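PDB 3AEI: prefoldin beta subunit 2 from Thermococcus sp., which probably captures unfolded proteins as part of the jellyfish-shaped prefoldin chaperone and passes them to the group II chaperonin. Local coordinates for residues A[32-37]-A[68-73]; A[44-49]-A[55-60]. One frame throughout, in Å; residues are numbered along the deposited sequence. Where two conformers were deposited one is given.

Interaction 1. Residues A[32-37]-A[68-73]; sequences YAEGII and RSRLVY. With SO4 (sulfate ion), chain C.
The guanidinium of R70 is met at its edge, in its own plane, by the E34 carboxylate; the approach is not over a face. The two planes stand 87° apart, and only OE2 of the carboxylate comes near R70 NH1. This bridge ties helix 2-37 to helix 59-93 in the antiparallel coiled coil of the prefoldin subunit. The nearest CA atoms, those of E34 and R70, are 10.9 Å apart, and only about 57 Å² is buried between the segments, so long polar side chains must span the gap at the surface. E34 reaches out with an extended chain, whereas R70 bends at its third torsion (chi3 50°), and the two side chains cross at about a right angle. The resulting salt bridge, R70 NH1 to E34 OE2, measures 3.2 Å, but its hydrogen bond is weak, with an N-H...O angle of 125°. E67 is the stronger partner of the same NH1, and NE of R70 pairs with E31. R70 therefore sits among three carboxylates, and its positive charge probably eases the closeness of the acidic groups of E34 and E67. Beneath this polar surface, I37 packs on I66 and Y73 on L23, with the side chains of E34 and S69 also resting on I66 and L30. A33 and I36 meet F50 of the second subunit. Two residues before R70 on helix 59-93, R68 faces a sulfate, probably taken up from the crystallisation liquor. The conformer given places R68 NH1 3.1 Å from sulfate O3, at the guanidinium edge, a weak and doubtful bond. S69 OG, already bonded to the backbone O of H65, lies 3.4 Å from sulfate O2.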
ATOM      1  N   TYR A  32     -18.802   2.686   6.478  1.00 19.08           N
ATOM      2  CA  TYR A  32     -18.659   2.200   7.833  1.00 21.88           C
ATOM      3  C   TYR A  32     -18.204   3.352   8.718  1.00 23.57           C
ATOM      4  O   TYR A  32     -18.776   3.590   9.786  1.00 23.39           O
ATOM      5  CB  TYR A  32     -17.642   1.060   7.873  1.00 23.08           C
ATOM      6  CG  TYR A  32     -17.713   0.234   9.127  1.00 33.81           C
ATOM      7  CD1 TYR A  32     -18.403  -0.986   9.151  1.00 36.17           C
ATOM      8  CD2 TYR A  32     -17.055   0.642  10.271  1.00 25.91           C
ATOM      9  CE1 TYR A  32     -18.412  -1.778  10.304  1.00 44.37           C
ATOM     10  CE2 TYR A  32     -17.060  -0.139  11.432  1.00 39.99           C
ATOM     11  CZ  TYR A  32     -17.736  -1.349  11.433  1.00 44.64           C
ATOM     12  OH  TYR A  32     -17.678  -2.146  12.550  1.00 53.63           O
ATOM     13  N   ALA A  33     -17.214   4.107   8.242  1.00 18.58           N
ATOM     14  CA  ALA A  33     -16.694   5.246   9.002  1.00 18.23           C
ATOM     15  C   ALA A  33     -17.834   6.259   9.265  1.00 19.15           C
ATOM     16  O   ALA A  33     -17.936   6.803  10.365  1.00 21.96           O
ATOM     17  CB  ALA A  33     -15.554   5.926   8.221  1.00 15.33           C
ATOM     18  N   GLU A  34     -18.682   6.496   8.269  1.00 18.96           N
ATOM     19  CA  GLU A  34     -19.790   7.465   8.417  1.00 20.11           C
ATOM     20  C   GLU A  34     -20.717   7.029   9.545  1.00 23.05           C
ATOM     21  O   GLU A  34     -21.139   7.837  10.363  1.00 19.90           O
ATOM     22  CB  GLU A  34     -20.569   7.579   7.114  1.00 21.40           C
ATOM     23  CG  GLU A  34     -21.417   8.836   7.020  1.00 30.20           C
ATOM     24  CD  GLU A  34     -22.040   8.964   5.644  1.00 38.14           C
ATOM     25  OE1 GLU A  34     -22.226  10.101   5.170  1.00 42.04           O
ATOM     26  OE2 GLU A  34     -22.335   7.920   5.032  1.00 37.14           O
ATOM     27  N   GLY A  35     -20.998   5.733   9.612  1.00 22.87           N
ATOM     28  CA  GLY A  35     -21.855   5.251  10.686  1.00 25.96           C
ATOM     29  C   GLY A  35     -21.296   5.544  12.061  1.00 28.62           C
ATOM     30  O   GLY A  35     -22.059   5.890  12.971  1.00 27.41           O
ATOM     31  N   ILE A  36     -19.977   5.421  12.224  1.00 24.52           N
ATOM     32  CA  ILE A  36     -19.337   5.682  13.501  1.00 24.35           C
ATOM     33  C   ILE A  36     -19.313   7.179  13.813  1.00 22.41           C
ATOM     34  O   ILE A  36     -19.607   7.627  14.945  1.00 25.09           O
ATOM     35  CB  ILE A  36     -17.889   5.183  13.513  1.00 23.94           C
ATOM     36  CG1 ILE A  36     -17.886   3.657  13.312  1.00 32.71           C
ATOM     37  CG2 ILE A  36     -17.186   5.625  14.793  1.00 27.95           C
ATOM     38  CD1 ILE A  36     -16.552   3.016  13.391  1.00 31.05           C
ATOM     39  N   ILE A  37     -18.946   7.954  12.802  1.00 19.60           N
ATOM     40  CA  ILE A  37     -18.835   9.394  12.978  1.00 19.42           C
ATOM     41  C   ILE A  37     -20.159  10.031  13.348  1.00 23.48           C
ATOM     42  O   ILE A  37     -20.188  11.029  14.070  1.00 22.13           O
ATOM     43  CB  ILE A  37     -18.296  10.020  11.670  1.00 21.13           C
ATOM     44  CG1 ILE A  37     -16.826   9.616  11.499  1.00 21.86           C
ATOM     45  CG2 ILE A  37     -18.412  11.540  11.694  1.00 20.82           C
ATOM     46  CD1 ILE A  37     -16.318   9.784  10.024  1.00 20.27           C
ATOM     47  N   ARG A  68     -19.062  12.734  -1.033  0.50 17.13           N
ATOM     48  CA  ARG A  68     -18.564  13.008  -2.366  0.50 19.40           C
ATOM     49  C   ARG A  68     -17.836  11.788  -2.903  0.50 23.43           C
ATOM     50  O   ARG A  68     -18.005  11.422  -4.057  0.50 25.87           O
ATOM     51  CB  ARG A  68     -17.607  14.203  -2.373  0.50 22.72           C
ATOM     52  CG  ARG A  68     -18.242  15.521  -1.927  0.50 27.06           C
ATOM     53  CD  ARG A  68     -17.326  16.703  -2.238  0.50 29.50           C
ATOM     54  NE  ARG A  68     -17.677  17.914  -1.503  0.50 45.82           N
ATOM     55  CZ  ARG A  68     -17.103  18.289  -0.364  0.50 50.59           C
ATOM     56  NH1 ARG A  68     -16.142  17.550   0.184  0.50 57.60           N
ATOM     57  NH2 ARG A  68     -17.480  19.411   0.227  0.50 54.92           N
ATOM     58  N   SER A  69     -17.032  11.159  -2.051  1.00 21.59           N
ATOM     59  CA  SER A  69     -16.257  10.001  -2.487  1.00 20.10           C
ATOM     60  C   SER A  69     -17.191   8.876  -2.897  1.00 22.66           C
ATOM     61  O   SER A  69     -16.937   8.179  -3.884  1.00 25.31           O
ATOM     62  CB  SER A  69     -15.315   9.534  -1.344  1.00 20.42           C
ATOM     63  OG  SER A  69     -14.264  10.468  -1.150  1.00 24.64           O
ATOM     64  N   ARG A  70     -18.272   8.684  -2.148  1.00 22.62           N
ATOM     65  CA  ARG A  70     -19.209   7.623  -2.500  1.00 27.15           C
ATOM     66  C   ARG A  70     -19.806   7.870  -3.874  1.00 31.53           C
ATOM     67  O   ARG A  70     -20.018   6.947  -4.653  1.00 29.05           O
ATOM     68  CB  ARG A  70     -20.322   7.501  -1.465  1.00 29.58           C
ATOM     69  CG  ARG A  70     -19.927   6.675  -0.233  1.00 47.68           C
ATOM     70  CD  ARG A  70     -21.015   6.697   0.825  1.00 51.09           C
ATOM     71  NE  ARG A  70     -22.321   6.371   0.268  1.00 53.09           N
ATOM     72  CZ  ARG A  70     -23.467   6.513   0.926  1.00 65.68           C
ATOM     73  NH1 ARG A  70     -23.466   6.976   2.174  1.00 66.35           N
ATOM     74  NH2 ARG A  70     -24.617   6.202   0.334  1.00 71.98           N
ATOM     75  N   LEU A  71     -20.069   9.132  -4.189  1.00 24.56           N
ATOM     76  CA  LEU A  71     -20.629   9.454  -5.498  1.00 25.50           C
ATOM     77  C   LEU A  71     -19.670   9.103  -6.621  1.00 26.80           C
ATOM     78  O   LEU A  71     -20.057   8.511  -7.630  1.00 30.76           O
ATOM     79  CB  LEU A  71     -20.969  10.941  -5.532  1.00 28.21           C
ATOM     80  CG  LEU A  71     -21.850  11.472  -6.649  1.00 40.08           C
ATOM     81  CD1 LEU A  71     -23.046  10.546  -6.873  1.00 39.10           C
ATOM     82  CD2 LEU A  71     -22.282  12.869  -6.262  1.00 34.92           C
ATOM     83  N   VAL A  72     -18.404   9.458  -6.439  1.00 24.70           N
ATOM     84  CA  VAL A  72     -17.383   9.173  -7.425  1.00 22.54           C
ATOM     85  C   VAL A  72     -17.248   7.649  -7.515  1.00 24.41           C
ATOM     86  O   VAL A  72     -17.212   7.089  -8.601  1.00 26.28           O
ATOM     87  CB  VAL A  72     -16.017   9.804  -7.014  1.00 27.06           C
ATOM     88  CG1 VAL A  72     -14.880   9.271  -7.876  1.00 32.65           C
ATOM     89  CG2 VAL A  72     -16.089  11.326  -7.159  1.00 37.86           C
ATOM     90  N   TYR A  73     -17.190   6.962  -6.375  1.00 24.90           N
ATOM     91  CA  TYR A  73     -17.027   5.509  -6.471  1.00 22.95           C
ATOM     92  C   TYR A  73     -18.269   4.823  -7.058  1.00 22.56           C
ATOM     93  O   TYR A  73     -18.143   3.946  -7.907  1.00 26.68           O
ATOM     94  CB  TYR A  73     -16.682   4.885  -5.110  1.00 22.16           C
ATOM     95  CG  TYR A  73     -15.343   5.290  -4.535  1.00 19.85           C
ATOM     96  CD1 TYR A  73     -14.200   5.280  -5.318  1.00 30.54           C
ATOM     97  CD2 TYR A  73     -15.211   5.595  -3.179  1.00 20.19           C
ATOM     98  CE1 TYR A  73     -12.949   5.550  -4.772  1.00 37.14           C
ATOM     99  CE2 TYR A  73     -13.961   5.873  -2.624  1.00 24.72           C
ATOM    100  CZ  TYR A  73     -12.841   5.841  -3.426  1.00 36.86           C
ATOM    101  OH  TYR A  73     -11.595   6.059  -2.887  1.00 34.79           O
TER
HETATM  102  S   SO4 C 100     -13.322  15.262  -1.475  0.90 39.25           S
HETATM  103  O1  SO4 C 100     -14.235  15.879  -2.457  0.90 46.25           O
HETATM  104  O2  SO4 C 100     -13.450  13.795  -1.538  0.90 51.37           O
HETATM  105  O3  SO4 C 100     -13.673  15.722  -0.119  0.90 48.54           O
HETATM  106  O4  SO4 C 100     -11.935  15.652  -1.791  0.90 41.87           O

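Interaction 2. Residues A[44-49]-A[55-60]. With SO4 (sulfate ion), chain C.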
ATOM      1  N   ARG A  44     -14.975  12.556  18.927  1.00 34.67           N
ATOM      2  CA  ARG A  44     -14.098  11.672  18.179  1.00 23.60           C
ATOM      3  C   ARG A  44     -13.354  12.575  17.235  1.00 21.38           C
ATOM      4  O   ARG A  44     -13.967  13.254  16.385  1.00 22.63           O
ATOM      5  CB  ARG A  44     -14.823  10.651  17.288  1.00 24.68           C
ATOM      6  CG  ARG A  44     -15.547   9.506  17.984  1.00 22.37           C
ATOM      7  CD  ARG A  44     -16.267   8.624  16.935  1.00 21.53           C
ATOM      8  NE  ARG A  44     -17.228   7.712  17.575  1.00 25.44           N
ATOM      9  CZ  ARG A  44     -16.916   6.541  18.134  1.00 20.23           C
ATOM     10  NH1 ARG A  44     -15.660   6.098  18.139  1.00 19.08           N
ATOM     11  NH2 ARG A  44     -17.856   5.805  18.691  1.00 25.48           N
ATOM     12  N   ARG A  45     -12.041  12.575  17.379  1.00 19.52           N
ATOM     13  CA  ARG A  45     -11.202  13.333  16.482  1.00 15.07           C
ATOM     14  C   ARG A  45     -11.175  12.546  15.167  1.00 20.43           C
ATOM     15  O   ARG A  45     -11.314  11.325  15.167  1.00 18.07           O
ATOM     16  CB  ARG A  45      -9.790  13.445  17.050  1.00 17.89           C
ATOM     17  CG  ARG A  45      -9.711  14.389  18.269  1.00 28.26           C
ATOM     18  CD  ARG A  45      -8.235  14.666  18.567  1.00 38.35           C
ATOM     19  NE  ARG A  45      -7.997  15.441  19.776  1.00 49.15           N
ATOM     20  CZ  ARG A  45      -7.850  16.760  19.812  1.00 56.14           C
ATOM     21  NH1 ARG A  45      -7.923  17.468  18.695  1.00 59.83           N
ATOM     22  NH2 ARG A  45      -7.605  17.369  20.967  1.00 59.80           N
ATOM     23  N   ILE A  46     -11.032  13.262  14.055  1.00 16.44           N
ATOM     24  CA  ILE A  46     -10.970  12.630  12.740  1.00 16.49           C
ATOM     25  C   ILE A  46      -9.807  13.256  11.958  1.00 14.50           C
ATOM     26  O   ILE A  46      -9.550  14.474  12.029  1.00 17.24           O
ATOM     27  CB  ILE A  46     -12.259  12.859  11.930  1.00 15.32           C
ATOM     28  CG1 ILE A  46     -13.486  12.345  12.726  1.00 19.17           C
ATOM     29  CG2 ILE A  46     -12.167  12.104  10.628  1.00 14.60           C
ATOM     30  CD1 ILE A  46     -14.852  12.965  12.209  1.00 18.97           C
ATOM     31  N   TYR A  47      -9.075  12.411  11.232  1.00 12.99           N
ATOM     32  CA  TYR A  47      -7.996  12.890  10.379  1.00 14.15           C
ATOM     33  C   TYR A  47      -8.225  12.390   8.963  1.00 14.15           C
ATOM     34  O   TYR A  47      -8.827  11.322   8.748  1.00 16.48           O
ATOM     35  CB  TYR A  47      -6.622  12.339  10.859  1.00 16.09           C
ATOM     36  CG  TYR A  47      -6.187  12.952  12.175  1.00 14.51           C
ATOM     37  CD1 TYR A  47      -5.376  14.094  12.202  1.00 13.57           C
ATOM     38  CD2 TYR A  47      -6.633  12.432  13.400  1.00 16.68           C
ATOM     39  CE1 TYR A  47      -5.034  14.691  13.401  1.00 15.03           C
ATOM     40  CE2 TYR A  47      -6.276  13.040  14.599  1.00 16.89           C
ATOM     41  CZ  TYR A  47      -5.483  14.169  14.582  1.00 17.30           C
ATOM     42  OH  TYR A  47      -5.119  14.787  15.779  1.00 18.73           O
ATOM     43  N   ARG A  48      -7.760  13.154   7.990  1.00 16.08           N
ATOM     44  CA  ARG A  48      -7.835  12.718   6.602  1.00 15.51           C
ATOM     45  C   ARG A  48      -6.392  12.585   6.108  1.00 15.67           C
ATOM     46  O   ARG A  48      -5.515  13.421   6.405  1.00 15.36           O
ATOM     47  CB  ARG A  48      -8.622  13.699   5.741  1.00 14.46           C
ATOM     48  CG  ARG A  48      -8.590  13.347   4.225  1.00 18.63           C
ATOM     49  CD  ARG A  48      -9.685  14.108   3.499  1.00 18.51           C
ATOM     50  NE  ARG A  48      -9.560  13.931   2.064  1.00 20.48           N
ATOM     51  CZ  ARG A  48     -10.203  14.673   1.169  1.00 23.34           C
ATOM     52  NH1 ARG A  48     -11.008  15.636   1.575  1.00 24.36           N
ATOM     53  NH2 ARG A  48     -10.033  14.446  -0.125  1.00 23.10           N
ATOM     54  N   ALA A  49      -6.152  11.508   5.363  1.00 15.35           N
ATOM     55  CA  ALA A  49      -4.825  11.219   4.855  1.00 14.03           C
ATOM     56  C   ALA A  49      -4.610  11.804   3.468  1.00 13.25           C
ATOM     57  O   ALA A  49      -5.422  11.578   2.570  1.00 17.64           O
ATOM     58  CB  ALA A  49      -4.640   9.703   4.777  1.00 15.62           C
ATOM     59  N   VAL A  55      -4.226  15.077   8.335  1.00 16.61           N
ATOM     60  CA  VAL A  55      -4.650  16.437   8.746  1.00 17.20           C
ATOM     61  C   VAL A  55      -5.977  16.343   9.467  1.00 13.13           C
ATOM     62  O   VAL A  55      -6.898  15.711   8.973  1.00 16.91           O
ATOM     63  CB  VAL A  55      -4.845  17.343   7.498  1.00 16.79           C
ATOM     64  CG1 VAL A  55      -5.282  18.737   7.924  1.00 19.50           C
ATOM     65  CG2 VAL A  55      -3.550  17.403   6.723  1.00 21.06           C
ATOM     66  N   GLU A  56      -6.089  16.994  10.621  1.00 15.55           N
ATOM     67  CA  GLU A  56      -7.320  16.921  11.367  1.00 18.63           C
ATOM     68  C   GLU A  56      -8.453  17.624  10.640  1.00 16.68           C
ATOM     69  O   GLU A  56      -8.263  18.718  10.103  1.00 19.19           O
ATOM     70  CB  GLU A  56      -7.110  17.534  12.739  1.00 15.96           C
ATOM     71  CG  GLU A  56      -8.291  17.303  13.668  1.00 19.69           C
ATOM     72  CD  GLU A  56      -8.016  17.775  15.090  1.00 27.88           C
ATOM     73  OE1 GLU A  56      -7.082  18.555  15.299  1.00 23.44           O
ATOM     74  OE2 GLU A  56      -8.736  17.369  16.010  1.00 33.39           O
ATOM     75  N   ILE A  57      -9.612  16.974  10.615  1.00 18.10           N
ATOM     76  CA  ILE A  57     -10.772  17.552   9.976  1.00 19.34           C
ATOM     77  C   ILE A  57     -11.963  17.431  10.903  1.00 21.26           C
ATOM     78  O   ILE A  57     -11.926  16.675  11.866  1.00 19.97           O
ATOM     79  CB  ILE A  57     -11.111  16.913   8.613  1.00 17.66           C
ATOM     80  CG1 ILE A  57     -11.424  15.433   8.738  1.00 18.44           C
ATOM     81  CG2 ILE A  57      -9.957  17.107   7.644  1.00 19.32           C
ATOM     82  CD1 ILE A  57     -12.010  14.867   7.475  1.00 17.96           C
ATOM     83  N   THR A  58     -12.996  18.211  10.632  1.00 19.26           N
ATOM     84  CA  THR A  58     -14.182  18.152  11.477  1.00 17.73           C
ATOM     85  C   THR A  58     -15.143  17.049  11.052  1.00 19.28           C
ATOM     86  O   THR A  58     -15.024  16.467   9.977  1.00 20.92           O
ATOM     87  CB  THR A  58     -14.951  19.495  11.417  1.00 21.66           C
ATOM     88  OG1 THR A  58     -15.487  19.675  10.092  1.00 24.34           O
ATOM     89  CG2 THR A  58     -14.018  20.674  11.762  1.00 25.36           C
ATOM     90  N   LYS A  59     -16.116  16.765  11.917  1.00 20.81           N
ATOM     91  CA  LYS A  59     -17.142  15.783  11.599  1.00 19.47           C
ATOM     92  C   LYS A  59     -17.847  16.171  10.294  1.00 20.63           C
ATOM     93  O   LYS A  59     -18.040  15.346   9.424  1.00 20.59           O
ATOM     94  CB  LYS A  59     -18.155  15.715  12.757  1.00 26.03           C
ATOM     95  CG  LYS A  59     -19.391  14.916  12.435  1.00 30.76           C
ATOM     96  CD  LYS A  59     -20.375  14.959  13.605  1.00 41.19           C
ATOM     97  CE  LYS A  59     -21.701  14.288  13.247  1.00 49.71           C
ATOM     98  NZ  LYS A  59     -22.722  14.374  14.341  1.00 53.85           N
ATOM     99  N   ASP A  60     -18.243  17.433  10.142  1.00 20.13           N
ATOM    100  CA  ASP A  60     -18.908  17.872   8.921  1.00 24.18           C
ATOM    101  C   ASP A  60     -18.015  17.725   7.690  1.00 23.58           C
ATOM    102  O   ASP A  60     -18.480  17.345   6.621  1.00 21.26           O
ATOM    103  CB  ASP A  60     -19.376  19.330   9.071  1.00 29.48           C
ATOM    104  CG  ASP A  60     -20.622  19.462   9.946  1.00 49.73           C
ATOM    105  OD1 ASP A  60     -21.139  20.597  10.063  1.00 60.73           O
ATOM    106  OD2 ASP A  60     -21.090  18.446  10.511  1.00 52.62           O
TER
HETATM  107  S   SO4 C 100     -13.322  15.262  -1.475  0.90 39.25           S
HETATM  108  O1  SO4 C 100     -14.235  15.879  -2.457  0.90 46.25           O
HETATM  109  O2  SO4 C 100     -13.450  13.795  -1.538  0.90 51.37           O
HETATM  110  O3  SO4 C 100     -13.673  15.722  -0.119  0.90 48.54           O
HETATM  111  O4  SO4 C 100     -11.935  15.652  -1.791  0.90 41.87           O
HETATM  112  O   HOH W   1     -11.422  16.068  14.569  1.00 23.48           O
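E56 holds its CG opposite the backbone N (chi1 -171°) and runs on extended, while R45 sets CG opposite its carbonyl carbon (chi1 -72°); these two reaches bring the charges together. R45 NH1 meets E56 OE2 on the syn side at 2.8 Å, with guanidinium and carboxylate planes 48° apart. E56 CG lies 4.1 Å above one face of the Y47 ring, offset toward its rim. The backbones form a beta hairpin: R48 and V55 exchange two bonds, R48 N to V55 O and V55 N to R48 O, each 2.9 Å. On the other face of the sheet, I46 CG2 packs on I57 CG1 at 3.9 Å. A water joins I46 N to I57 O, with a weak bond to E56 OE2. An alanine in place of E56 would probably leave R45 without its charge partner and strip R45 N of the third subunit of its acceptor, E56 OE1. R48 NH2 grips sulfate O4 at 2.8 Å. I46 and I57 rest on A62 of helix 59-93, I46 also meets I37 of helix 2-37, and Y47 and R48 pair antiparallel with a strand of the second subunit, extending the sheet across the interface.

Along the chain, segment 32-37 comes first, then both segments of interaction 2, then 68-73, so the hairpin contact falls within the connection between the two coiled-coil helices. The centres are about 13 Å apart, and both interactions use helix 59-93. They touch directly: I37 CG2 lies 3.9 Å from I46 CD1 and 3.6 Å from K59 CG, joining the end of helix 2-37 to the hairpin and to the start of helix 59-93. R48 binds a sulfate that R68 also approaches, more weakly. Both contacts also reach the second subunit, consistent with a prefoldin layout in which hairpins assemble the oligomer and coiled coils project from it.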